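Side-chain contacts in putative drug/sodium antiporter (Escherichia coli, PDB 4Z3N), which belongs to the MATE family of membrane transporters, has been linked to transport of the genotoxin colibactin, and probably works as an antiporter: residues 88-93 with 257-262; 315-320 with 397-402; 393-398 with 458-463. One frame throughout, in Å; residues are numbered along the deposited sequence.

Contact 1. Residues 88-93 with 257-262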
ATOM      1  N   ILE A  88      -5.635  -3.391  -8.616  1.00 30.74           N
ATOM      2  CA  ILE A  88      -6.628  -2.914  -9.585  1.00 32.39           C
ATOM      3  C   ILE A  88      -6.477  -1.418  -9.789  1.00 32.62           C
ATOM      4  O   ILE A  88      -6.609  -0.916 -10.894  1.00 33.21           O
ATOM      5  CB  ILE A  88      -8.065  -3.235  -9.140  1.00 30.09           C
ATOM      6  CG1 ILE A  88      -8.298  -4.751  -9.227  1.00 28.82           C
ATOM      7  CG2 ILE A  88      -9.081  -2.458  -9.978  1.00 25.35           C
ATOM      8  CD1 ILE A  88      -9.684  -5.200  -8.865  1.00 33.85           C
ATOM      9  N   GLN A  89      -6.173  -0.710  -8.711  1.00 33.61           N
ATOM     10  CA  GLN A  89      -6.039   0.730  -8.792  1.00 30.29           C
ATOM     11  C   GLN A  89      -4.892   1.157  -9.719  1.00 31.36           C
ATOM     12  O   GLN A  89      -5.073   2.055 -10.533  1.00 30.72           O
ATOM     13  CB  GLN A  89      -5.849   1.319  -7.396  1.00 27.32           C
ATOM     14  CG  GLN A  89      -5.745   2.807  -7.400  1.00 31.02           C
ATOM     15  CD  GLN A  89      -5.170   3.361  -6.123  1.00 34.55           C
ATOM     16  OE1 GLN A  89      -5.086   2.671  -5.110  1.00 44.97           O
ATOM     17  NE2 GLN A  89      -4.763   4.622  -6.163  1.00 37.32           N
ATOM     18  N   ILE A  90      -3.737   0.504  -9.594  1.00 28.23           N
ATOM     19  CA  ILE A  90      -2.517   0.907 -10.290  1.00 28.40           C
ATOM     20  C   ILE A  90      -2.639   0.491 -11.764  1.00 30.64           C
ATOM     21  O   ILE A  90      -2.257   1.231 -12.665  1.00 31.05           O
ATOM     22  CB  ILE A  90      -1.232   0.285  -9.619  1.00 34.44           C
ATOM     23  CG1 ILE A  90      -0.999   0.871  -8.228  1.00 35.39           C
ATOM     24  CG2 ILE A  90       0.033   0.558 -10.431  1.00 34.08           C
ATOM     25  CD1 ILE A  90      -0.697   2.377  -8.229  1.00 36.80           C
ATOM     26  N   GLY A  91      -3.205  -0.681 -12.007  1.00 28.18           N
ATOM     27  CA  GLY A  91      -3.525  -1.087 -13.355  1.00 28.70           C
ATOM     28  C   GLY A  91      -4.402  -0.029 -14.008  1.00 31.64           C
ATOM     29  O   GLY A  91      -4.170   0.401 -15.148  1.00 33.36           O
ATOM     30  N   MET A  92      -5.425   0.399 -13.286  1.00 30.20           N
ATOM     31  CA  MET A  92      -6.268   1.466 -13.782  1.00 32.92           C
ATOM     32  C   MET A  92      -5.451   2.757 -13.956  1.00 35.21           C
ATOM     33  O   MET A  92      -5.403   3.315 -15.051  1.00 37.29           O
ATOM     34  CB  MET A  92      -7.451   1.688 -12.844  1.00 32.04           C
ATOM     35  CG  MET A  92      -8.577   2.546 -13.441  1.00 41.62           C
ATOM     36  SD  MET A  92      -9.456   1.812 -14.844  1.00 43.69           S
ATOM     37  CE  MET A  92     -10.791   2.976 -15.048  1.00 48.90           C
ATOM     38  N   GLY A  93      -4.807   3.216 -12.883  1.00 31.63           N
ATOM     39  CA  GLY A  93      -4.011   4.425 -12.919  1.00 27.72           C
ATOM     40  C   GLY A  93      -2.937   4.401 -14.002  1.00 32.75           C
ATOM     41  O   GLY A  93      -2.654   5.399 -14.659  1.00 30.44           O
ATOM     42  N   LEU A 257      -3.714  -6.355 -16.658  1.00 39.48           N
ATOM     43  CA  LEU A 257      -3.527  -7.458 -15.716  1.00 37.15           C
ATOM     44  C   LEU A 257      -2.080  -7.608 -15.288  1.00 38.60           C
ATOM     45  O   LEU A 257      -1.799  -7.953 -14.137  1.00 37.08           O
ATOM     46  CB  LEU A 257      -4.018  -8.779 -16.323  1.00 37.82           C
ATOM     47  CG  LEU A 257      -5.501  -9.091 -16.087  1.00 38.09           C
ATOM     48  CD1 LEU A 257      -5.866 -10.459 -16.623  1.00 41.95           C
ATOM     49  CD2 LEU A 257      -5.831  -8.988 -14.615  1.00 32.28           C
ATOM     50  N   SER A 258      -1.159  -7.355 -16.212  1.00 37.57           N
ATOM     51  CA  SER A 258       0.255  -7.513 -15.915  1.00 39.22           C
ATOM     52  C   SER A 258       0.740  -6.469 -14.874  1.00 37.20           C
ATOM     53  O   SER A 258       1.396  -6.835 -13.904  1.00 33.41           O
ATOM     54  CB  SER A 258       1.066  -7.435 -17.207  1.00 36.46           C
ATOM     55  OG  SER A 258       0.862  -6.185 -17.836  1.00 43.70           O
ATOM     56  N   VAL A 259       0.405  -5.192 -15.068  1.00 32.23           N
ATOM     57  CA  VAL A 259       0.701  -4.143 -14.085  1.00 32.66           C
ATOM     58  C   VAL A 259      -0.032  -4.416 -12.771  1.00 34.55           C
ATOM     59  O   VAL A 259       0.567  -4.384 -11.686  1.00 30.27           O
ATOM     60  CB  VAL A 259       0.312  -2.705 -14.617  1.00 27.15           C
ATOM     61  CG1 VAL A 259       0.237  -1.674 -13.483  1.00 22.18           C
ATOM     62  CG2 VAL A 259       1.305  -2.247 -15.657  1.00 27.00           C
ATOM     63  N   GLY A 260      -1.325  -4.704 -12.881  1.00 32.65           N
ATOM     64  CA  GLY A 260      -2.174  -4.879 -11.721  1.00 30.73           C
ATOM     65  C   GLY A 260      -1.810  -6.078 -10.879  1.00 33.12           C
ATOM     66  O   GLY A 260      -1.825  -6.031  -9.640  1.00 36.51           O
ATOM     67  N   MET A 261      -1.488  -7.177 -11.540  1.00 32.87           N
ATOM     68  CA  MET A 261      -1.140  -8.369 -10.800  1.00 32.87           C
ATOM     69  C   MET A 261       0.297  -8.336 -10.311  1.00 34.29           C
ATOM     70  O   MET A 261       0.633  -8.992  -9.328  1.00 36.82           O
ATOM     71  CB  MET A 261      -1.400  -9.603 -11.639  1.00 37.41           C
ATOM     72  CG  MET A 261      -2.773 -10.163 -11.370  1.00 38.62           C
ATOM     73  SD  MET A 261      -3.078 -11.579 -12.422  1.00 59.66           S
ATOM     74  CE  MET A 261      -4.801 -11.883 -12.037  1.00 61.29           C
ATOM     75  N   ALA A 262       1.140  -7.570 -10.993  1.00 34.46           N
ATOM     76  CA  ALA A 262       2.499  -7.363 -10.525  1.00 32.20           C
ATOM     77  C   ALA A 262       2.437  -6.641  -9.176  1.00 30.25           C
ATOM     78  O   ALA A 262       3.226  -6.897  -8.281  1.00 28.81           O
ATOM     79  CB  ALA A 262       3.317  -6.577 -11.552  1.00 25.30           C
TER
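Val259 reaches from helix 250-284 onto the backbone of Gly91 and the side of Ile90, where two membrane helices pass each other closely. Starting at its branch point, Val259 CB stands 4.3 Å from Gly91 CA and so already faces the opposing main chain. CG1, placed anti to the backbone N (chi1 164°), does the real touching: it sits 3.8 Å from Gly91 CA and, on another flank, 3.8 Å from Ile90 CG2, filling the angle between them. CG2, the other branch, turns away from helix 75-101 toward the main chain of helix 382-399, coming 3.7 Å from Gln397 O. Ile90 meets the valine at about a right angle and offers its CG2 methyl alone. Its CG1 lies beside the backbone N and carries CD1 away, to end against Glu394.

Beside this pair the glycines bring the main chains together. Gly91 CA and Gly260 CA are 4.3 Å apart, and the local axes approach to 7.4 Å, running roughly antiparallel at 144°. With no side chain on either residue, the helices can lie that near; glycines at a crossing are a familiar way of packing membrane helices tightly. The side chains that meet are apolar, and all four touching residues are buried.

Around the pair, Ile88 and Met92 turn the far flanks of helix 75-101 onto helices 107-132 and 162-177. On the other flank lies helix 382-399, where Ile90 packs against Glu394 and Gln397, and Val259 O accepts a hydrogen bond from Gln397 NE2.

Contact 2. Residues 315-320 with 397-402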
ATOM      1  N   THR A 315       0.872   8.958 -12.050  1.00 31.53           N
ATOM      2  CA  THR A 315       0.190   9.868 -12.950  1.00 33.86           C
ATOM      3  C   THR A 315       1.116  10.732 -13.812  1.00 33.17           C
ATOM      4  O   THR A 315       0.865  10.911 -15.012  1.00 30.15           O
ATOM      5  CB  THR A 315      -0.696  10.776 -12.162  1.00 31.11           C
ATOM      6  OG1 THR A 315      -1.356   9.988 -11.161  1.00 35.77           O
ATOM      7  CG2 THR A 315      -1.705  11.433 -13.081  1.00 30.31           C
ATOM      8  N   VAL A 316       2.168  11.271 -13.197  1.00 28.26           N
ATOM      9  CA  VAL A 316       3.083  12.151 -13.905  1.00 28.26           C
ATOM     10  C   VAL A 316       3.965  11.357 -14.879  1.00 33.56           C
ATOM     11  O   VAL A 316       4.181  11.783 -16.022  1.00 27.94           O
ATOM     12  CB  VAL A 316       3.963  12.954 -12.926  1.00 25.18           C
ATOM     13  CG1 VAL A 316       5.056  13.685 -13.684  1.00 23.31           C
ATOM     14  CG2 VAL A 316       3.107  13.927 -12.128  1.00 27.50           C
ATOM     15  N   VAL A 317       4.453  10.197 -14.440  1.00 29.95           N
ATOM     16  CA  VAL A 317       5.237   9.345 -15.322  1.00 26.88           C
ATOM     17  C   VAL A 317       4.342   8.784 -16.410  1.00 30.77           C
ATOM     18  O   VAL A 317       4.686   8.840 -17.589  1.00 29.89           O
ATOM     19  CB  VAL A 317       5.909   8.178 -14.576  1.00 29.04           C
ATOM     20  CG1 VAL A 317       6.582   7.213 -15.577  1.00 23.92           C
ATOM     21  CG2 VAL A 317       6.913   8.711 -13.538  1.00 26.70           C
ATOM     22  N   GLY A 318       3.184   8.255 -16.018  1.00 30.08           N
ATOM     23  CA  GLY A 318       2.273   7.655 -16.978  1.00 27.79           C
ATOM     24  C   GLY A 318       1.832   8.608 -18.090  1.00 34.81           C
ATOM     25  O   GLY A 318       1.815   8.236 -19.274  1.00 34.09           O
ATOM     26  N   GLN A 319       1.466   9.833 -17.709  1.00 33.28           N
ATOM     27  CA  GLN A 319       0.969  10.836 -18.647  1.00 30.29           C
ATOM     28  C   GLN A 319       2.063  11.455 -19.514  1.00 31.51           C
ATOM     29  O   GLN A 319       1.879  11.644 -20.718  1.00 34.44           O
ATOM     30  CB  GLN A 319       0.213  11.935 -17.896  1.00 32.71           C
ATOM     31  CG  GLN A 319      -1.222  11.526 -17.528  1.00 31.52           C
ATOM     32  CD  GLN A 319      -2.112  12.711 -17.273  1.00 27.62           C
ATOM     33  OE1 GLN A 319      -1.703  13.845 -17.477  1.00 34.38           O
ATOM     34  NE2 GLN A 319      -3.340  12.461 -16.834  1.00 31.08           N
ATOM     35  N   ASN A 320       3.209  11.759 -18.925  1.00 33.57           N
ATOM     36  CA  ASN A 320       4.320  12.262 -19.732  1.00 33.09           C
ATOM     37  C   ASN A 320       4.900  11.192 -20.651  1.00 32.94           C
ATOM     38  O   ASN A 320       5.466  11.490 -21.701  1.00 32.96           O
ATOM     39  CB  ASN A 320       5.419  12.817 -18.839  1.00 28.55           C
ATOM     40  CG  ASN A 320       5.086  14.165 -18.300  1.00 29.23           C
ATOM     41  OD1 ASN A 320       5.473  15.172 -18.877  1.00 37.50           O
ATOM     42  ND2 ASN A 320       4.362  14.208 -17.189  1.00 32.50           N
ATOM     43  N   GLN A 397       5.834   0.622 -13.271  1.00 22.04           N
ATOM     44  CA  GLN A 397       4.411   0.356 -13.312  1.00 27.01           C
ATOM     45  C   GLN A 397       3.722   1.387 -14.193  1.00 26.14           C
ATOM     46  O   GLN A 397       2.843   1.060 -14.989  1.00 24.81           O
ATOM     47  CB  GLN A 397       3.829   0.373 -11.901  1.00 27.45           C
ATOM     48  CG  GLN A 397       4.319  -0.764 -11.033  1.00 23.20           C
ATOM     49  CD  GLN A 397       3.630  -2.061 -11.363  1.00 29.12           C
ATOM     50  OE1 GLN A 397       3.744  -2.582 -12.489  1.00 28.69           O
ATOM     51  NE2 GLN A 397       2.881  -2.590 -10.389  1.00 28.26           N
ATOM     52  N   ALA A 398       4.150   2.634 -14.061  1.00 25.07           N
ATOM     53  CA  ALA A 398       3.582   3.713 -14.849  1.00 24.37           C
ATOM     54  C   ALA A 398       3.830   3.507 -16.346  1.00 26.69           C
ATOM     55  O   ALA A 398       2.957   3.826 -17.159  1.00 27.23           O
ATOM     56  CB  ALA A 398       4.135   5.061 -14.384  1.00 21.69           C
ATOM     57  N   ILE A 399       5.003   2.990 -16.720  1.00 22.73           N
ATOM     58  CA  ILE A 399       5.332   2.876 -18.140  1.00 27.49           C
ATOM     59  C   ILE A 399       5.013   1.480 -18.711  1.00 32.40           C
ATOM     60  O   ILE A 399       5.313   1.203 -19.876  1.00 31.04           O
ATOM     61  CB  ILE A 399       6.834   3.219 -18.432  1.00 27.18           C
ATOM     62  CG1 ILE A 399       7.773   2.229 -17.747  1.00 25.33           C
ATOM     63  CG2 ILE A 399       7.165   4.670 -18.031  1.00 25.32           C
ATOM     64  CD1 ILE A 399       9.110   2.130 -18.411  1.00 21.65           C
ATOM     65  N   GLY A 400       4.418   0.606 -17.894  1.00 28.35           N
ATOM     66  CA  GLY A 400       3.979  -0.695 -18.360  1.00 26.83           C
ATOM     67  C   GLY A 400       5.042  -1.781 -18.416  1.00 31.90           C
ATOM     68  O   GLY A 400       4.999  -2.651 -19.287  1.00 34.65           O
ATOM     69  N   LYS A 401       5.995  -1.743 -17.488  1.00 28.18           N
ATOM     70  CA  LYS A 401       7.071  -2.722 -17.462  1.00 28.16           C
ATOM     71  C   LYS A 401       7.271  -3.328 -16.063  1.00 28.30           C
ATOM     72  O   LYS A 401       8.339  -3.192 -15.462  1.00 28.99           O
ATOM     73  CB  LYS A 401       8.362  -2.071 -17.963  1.00 35.08           C
ATOM     74  CG  LYS A 401       8.248  -1.482 -19.380  1.00 34.40           C
ATOM     75  CD  LYS A 401       8.254  -2.575 -20.408  1.00 38.58           C
ATOM     76  CE  LYS A 401       8.018  -2.047 -21.807  1.00 35.86           C
ATOM     77  NZ  LYS A 401       8.223  -3.154 -22.783  1.00 35.51           N
ATOM     78  N   PRO A 402       6.239  -4.017 -15.546  1.00 31.83           N
ATOM     79  CA  PRO A 402       6.211  -4.564 -14.176  1.00 31.92           C
ATOM     80  C   PRO A 402       7.350  -5.526 -13.799  1.00 28.45           C
ATOM     81  O   PRO A 402       7.548  -5.784 -12.610  1.00 30.98           O
ATOM     82  CB  PRO A 402       4.864  -5.307 -14.125  1.00 33.67           C
ATOM     83  CG  PRO A 402       4.386  -5.409 -15.586  1.00 29.22           C
ATOM     84  CD  PRO A 402       4.930  -4.164 -16.212  1.00 28.85           C
TER
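Gly318 and Ala398 bring the two main chains nearest, their CA atoms 4.7 Å apart, where helix 286-322 passes the final turn of helix 382-399. Glycine leaves this side of the helix bare, and the Ala398 methyl settles onto it, with CB 3.7 Å from Gly318 N.

The neighbouring Val317 closes over the same methyl. Its CG1, anti to the backbone N at chi1 173°, lies 3.5 Å from Ala398 CB and reaches on to Ile399 CG2 at 3.6 Å, so one valine branch bridges two consecutive residues. Ile399 presents only that short branch to the valine. Its CG1 is wedged between the backbone N and the carbonyl carbon (chi1 63°), which carries the longer arm away, and CD1 ends against the indole of Trp463.

On the flank of helix 286-322 turned away from this contact, Asn320 folds back along its own helix. ND2 donates to Val316 O at 2.7 Å, close to the plane of the amide, and that carbonyl also takes the usual helical bond from Asn320 N. Gln319 and Thr315 instead bond to backbone carbonyls of Gly177 and Gln176.

Just past Ile399 the chain turns at Gly400, whose phi of 83° is positive. Gly400 N bonds weakly back to Gln397 O, and Lys401 N probably bonds to Tyr396 O, five residues earlier. This is a Schellman motif, the classic way to end a helix at a glycine; here it finishes one membrane helix of the MATE fold directly against another.

Contact 3. Residues 393-398 with 458-463. With CAC (cacodylate ion), chain I.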
ATOM      1  N   SER A 393      10.052   1.453  -8.614  1.00 25.49           N
ATOM      2  CA  SER A 393       8.991   0.473  -8.913  1.00 28.18           C
ATOM      3  C   SER A 393       7.722   1.107  -9.485  1.00 27.88           C
ATOM      4  O   SER A 393       7.087   0.564 -10.383  1.00 26.66           O
ATOM      5  CB  SER A 393       8.616  -0.323  -7.667  1.00 24.35           C
ATOM      6  OG  SER A 393       9.573  -1.331  -7.436  1.00 33.94           O
ATOM      7  N   GLU A 394       7.350   2.248  -8.924  1.00 26.36           N
ATOM      8  CA  GLU A 394       6.207   2.999  -9.386  1.00 26.96           C
ATOM      9  C   GLU A 394       6.411   3.426 -10.856  1.00 27.44           C
ATOM     10  O   GLU A 394       5.474   3.354 -11.655  1.00 26.45           O
ATOM     11  CB  GLU A 394       5.987   4.219  -8.483  1.00 26.21           C
ATOM     12  CG  GLU A 394       4.551   4.735  -8.436  1.00 29.11           C
ATOM     13  CD  GLU A 394       3.616   3.769  -7.718  1.00 34.49           C
ATOM     14  OE1 GLU A 394       4.092   2.669  -7.354  1.00 35.98           O
ATOM     15  OE2 GLU A 394       2.418   4.100  -7.509  1.00 38.43           O
ATOM     16  N   TYR A 395       7.635   3.857 -11.189  1.00 21.75           N
ATOM     17  CA  TYR A 395       7.995   4.303 -12.531  1.00 23.62           C
ATOM     18  C   TYR A 395       7.788   3.209 -13.599  1.00 26.89           C
ATOM     19  O   TYR A 395       7.224   3.452 -14.675  1.00 27.91           O
ATOM     20  CB  TYR A 395       9.458   4.795 -12.543  1.00 23.63           C
ATOM     21  CG  TYR A 395       9.950   5.292 -13.898  1.00 24.74           C
ATOM     22  CD1 TYR A 395      10.466   4.406 -14.834  1.00 23.07           C
ATOM     23  CD2 TYR A 395       9.893   6.636 -14.239  1.00 23.69           C
ATOM     24  CE1 TYR A 395      10.911   4.828 -16.055  1.00 20.20           C
ATOM     25  CE2 TYR A 395      10.339   7.073 -15.473  1.00 25.39           C
ATOM     26  CZ  TYR A 395      10.848   6.159 -16.385  1.00 25.64           C
ATOM     27  OH  TYR A 395      11.315   6.561 -17.631  1.00 22.20           O
ATOM     28  N   TYR A 396       8.245   2.004 -13.308  1.00 26.82           N
ATOM     29  CA  TYR A 396       8.047   0.909 -14.235  1.00 28.79           C
ATOM     30  C   TYR A 396       6.576   0.500 -14.354  1.00 28.15           C
ATOM     31  O   TYR A 396       6.115   0.098 -15.420  1.00 32.39           O
ATOM     32  CB  TYR A 396       8.911  -0.276 -13.824  1.00 27.24           C
ATOM     33  CG  TYR A 396      10.361  -0.016 -14.131  1.00 30.43           C
ATOM     34  CD1 TYR A 396      10.801   0.089 -15.445  1.00 30.25           C
ATOM     35  CD2 TYR A 396      11.286   0.162 -13.114  1.00 29.76           C
ATOM     36  CE1 TYR A 396      12.132   0.347 -15.738  1.00 34.80           C
ATOM     37  CE2 TYR A 396      12.611   0.418 -13.391  1.00 30.45           C
ATOM     38  CZ  TYR A 396      13.036   0.506 -14.697  1.00 34.27           C
ATOM     39  OH  TYR A 396      14.367   0.753 -14.946  1.00 35.91           O
ATOM     40  N   GLN A 397       5.834   0.622 -13.271  1.00 22.04           N
ATOM     41  CA  GLN A 397       4.411   0.356 -13.312  1.00 27.01           C
ATOM     42  C   GLN A 397       3.722   1.387 -14.193  1.00 26.14           C
ATOM     43  O   GLN A 397       2.843   1.060 -14.989  1.00 24.81           O
ATOM     44  CB  GLN A 397       3.829   0.373 -11.901  1.00 27.45           C
ATOM     45  CG  GLN A 397       4.319  -0.764 -11.033  1.00 23.20           C
ATOM     46  CD  GLN A 397       3.630  -2.061 -11.363  1.00 29.12           C
ATOM     47  OE1 GLN A 397       3.744  -2.582 -12.489  1.00 28.69           O
ATOM     48  NE2 GLN A 397       2.881  -2.590 -10.389  1.00 28.26           N
ATOM     49  N   ALA A 398       4.150   2.634 -14.061  1.00 25.07           N
ATOM     50  CA  ALA A 398       3.582   3.713 -14.849  1.00 24.37           C
ATOM     51  C   ALA A 398       3.830   3.507 -16.346  1.00 26.69           C
ATOM     52  O   ALA A 398       2.957   3.826 -17.159  1.00 27.23           O
ATOM     53  CB  ALA A 398       4.135   5.061 -14.384  1.00 21.69           C
ATOM     54  N   PRO A 458      19.241   3.490 -24.628  1.00 31.60           N
ATOM     55  CA  PRO A 458      18.607   3.151 -25.908  1.00 29.42           C
ATOM     56  C   PRO A 458      17.276   2.416 -25.712  1.00 31.07           C
ATOM     57  O   PRO A 458      16.256   2.838 -26.276  1.00 30.42           O
ATOM     58  CB  PRO A 458      19.635   2.239 -26.573  1.00 27.41           C
ATOM     59  CG  PRO A 458      20.956   2.698 -26.013  1.00 31.83           C
ATOM     60  CD  PRO A 458      20.700   3.264 -24.643  1.00 31.70           C
ATOM     61  N   ARG A 459      17.276   1.388 -24.867  1.00 30.40           N
ATOM     62  CA  ARG A 459      16.090   0.561 -24.638  1.00 33.12           C
ATOM     63  C   ARG A 459      14.911   1.360 -24.095  1.00 34.19           C
ATOM     64  O   ARG A 459      13.771   1.224 -24.572  1.00 33.30           O
ATOM     65  CB  ARG A 459      16.420  -0.565 -23.671  1.00 39.27           C
ATOM     66  CG  ARG A 459      15.255  -1.443 -23.327  1.00 38.35           C
ATOM     67  CD  ARG A 459      15.518  -2.122 -22.033  1.00 40.01           C
ATOM     68  NE  ARG A 459      15.891  -3.520 -22.198  1.00 46.55           N
ATOM     69  CZ  ARG A 459      16.219  -4.320 -21.186  1.00 49.76           C
ATOM     70  NH1 ARG A 459      16.228  -3.851 -19.943  1.00 50.20           N
ATOM     71  NH2 ARG A 459      16.545  -5.583 -21.415  1.00 56.00           N
ATOM     72  N   LEU A 460      15.182   2.194 -23.096  1.00 29.99           N
ATOM     73  CA  LEU A 460      14.138   3.051 -22.536  1.00 29.11           C
ATOM     74  C   LEU A 460      13.500   3.964 -23.610  1.00 29.30           C
ATOM     75  O   LEU A 460      12.284   4.110 -23.655  1.00 25.11           O
ATOM     76  CB  LEU A 460      14.700   3.882 -21.384  1.00 20.96           C
ATOM     77  CG  LEU A 460      13.580   4.707 -20.783  1.00 24.76           C
ATOM     78  CD1 LEU A 460      12.561   3.810 -20.062  1.00 19.42           C
ATOM     79  CD2 LEU A 460      14.118   5.833 -19.910  1.00 22.30           C
ATOM     80  N   LEU A 461      14.330   4.550 -24.477  1.00 30.09           N
ATOM     81  CA  LEU A 461      13.858   5.327 -25.633  1.00 29.83           C
ATOM     82  C   LEU A 461      13.153   4.466 -26.699  1.00 30.44           C
ATOM     83  O   LEU A 461      12.111   4.845 -27.214  1.00 31.18           O
ATOM     84  CB  LEU A 461      15.020   6.085 -26.272  1.00 29.59           C
ATOM     85  CG  LEU A 461      15.583   7.244 -25.451  1.00 30.13           C
ATOM     86  CD1 LEU A 461      16.536   8.021 -26.325  1.00 34.21           C
ATOM     87  CD2 LEU A 461      14.489   8.161 -24.913  1.00 26.34           C
ATOM     88  N   ARG A 462      13.698   3.301 -27.020  1.00 30.67           N
ATOM     89  CA  ARG A 462      12.943   2.381 -27.860  1.00 34.26           C
ATOM     90  C   ARG A 462      11.560   2.028 -27.281  1.00 33.80           C
ATOM     91  O   ARG A 462      10.584   1.959 -28.029  1.00 31.99           O
ATOM     92  CB  ARG A 462      13.715   1.094 -28.107  1.00 31.99           C
ATOM     93  CG  ARG A 462      13.177   0.371 -29.310  1.00 38.33           C
ATOM     94  CD  ARG A 462      13.138  -1.114 -29.147  1.00 42.73           C
ATOM     95  NE  ARG A 462      14.276  -1.645 -28.413  1.00 50.54           N
ATOM     96  CZ  ARG A 462      14.171  -2.667 -27.571  1.00 50.01           C
ATOM     97  NH1 ARG A 462      12.985  -3.223 -27.383  1.00 44.86           N
ATOM     98  NH2 ARG A 462      15.235  -3.121 -26.916  1.00 53.65           N
ATOM     99  N   TRP A 463      11.482   1.796 -25.967  1.00 30.83           N
ATOM    100  CA  TRP A 463      10.211   1.422 -25.324  1.00 34.38           C
ATOM    101  C   TRP A 463       9.108   2.460 -25.542  1.00 34.15           C
ATOM    102  O   TRP A 463       7.946   2.112 -25.777  1.00 31.63           O
ATOM    103  CB  TRP A 463      10.403   1.215 -23.818  1.00 35.69           C
ATOM    104  CG  TRP A 463      10.953  -0.100 -23.417  1.00 31.54           C
ATOM    105  CD1 TRP A 463      11.165  -1.178 -24.217  1.00 35.80           C
ATOM    106  CD2 TRP A 463      11.369  -0.481 -22.108  1.00 29.60           C
ATOM    107  NE1 TRP A 463      11.689  -2.213 -23.488  1.00 34.46           N
ATOM    108  CE2 TRP A 463      11.821  -1.811 -22.185  1.00 40.35           C
ATOM    109  CE3 TRP A 463      11.393   0.168 -20.874  1.00 29.84           C
ATOM    110  CZ2 TRP A 463      12.297  -2.509 -21.064  1.00 39.30           C
ATOM    111  CZ3 TRP A 463      11.863  -0.528 -19.763  1.00 31.13           C
ATOM    112  CH2 TRP A 463      12.309  -1.848 -19.869  1.00 29.45           C
TER
HETATM  113 AS   CAC I 508      12.712  -5.782 -25.022  1.00 84.84          AS
HETATM  114  O1  CAC I 508      14.084  -4.917 -25.316  1.00 62.46           O
HETATM  115  O2  CAC I 508      12.315  -5.613 -23.314  1.00 70.74           O
HETATM  116  C1  CAC I 508      11.226  -5.151 -26.092  1.00 49.07           C
HETATM  117  C2  CAC I 508      13.017  -7.645 -25.413  1.00 78.23           C
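Tyr396 and Trp463 meet rim to rim: Tyr396 CE1 and Trp463 CZ3 are 4.1 Å apart, each close to the plane of the other ring, so the rings do not stack. The indole has its faces covered otherwise. Arg459 CG lies 3.5 Å above one of them, toward the rim, while Lys401 makes a cation-pi contact from the opposite side. At the pyrrole edge, in the ring plane, sits an oxygen of a cacodylate ion, probably brought by the crystallisation liquor; Trp463 NE1 bonds weakly to its O2.

Tyr395 takes the other line. With CG anti to the backbone N (chi1 -180°), its ring extends toward Leu460 and meets it head-on, the OH 3.7 Å from CD2, with CD1 near the ring plane at the edge. The hydroxyl is not left to the methyls alone, for it is hydrogen-bonded to Thr329 OG1.

Arg462 meets the anion edge-on. Both terminal nitrogens donate to the same oxygen, NH1 at 2.9 Å and NH2 at 2.7 Å from cacodylate O1, with the arsenic in the guanidinium plane. Both bonds are bent, and a methyl of the ion crowds NH1, which leaves the exact placement of the ion uncertain.

Helix 458-467 packs beside helix 382-399 through Leu460 and Trp463. These two also rest on Trp321 near the end of helix 286-322, Tyr395 on Val317 of that helix, and both tyrosines on Leu454, just beyond helix 432-453. Leu460 and Leu461 touch Val326 at the start of helix 326-358.

Helix 382-399 ties the three together. Contacts 2 and 3 both use it, and their centres are 8 Å apart; contact 1 lies 11 Å from contact 2 and 16 Å from contact 3. Along the chain contact 1 closes before the other two open, and contact 3 opens on the helix where contact 2 closes, the two overlapping at Gln397 and Ala398. The consecutive helices 250-284 and 286-322 pack on different partners, 75-101 and 382-399, but contact 1 still touches contact 2 through Val259 O with Gln397 NE2 and Ala262 with Pro402. Together they form a mostly buried row from helix 75-101 to the C-terminal helix 458-467.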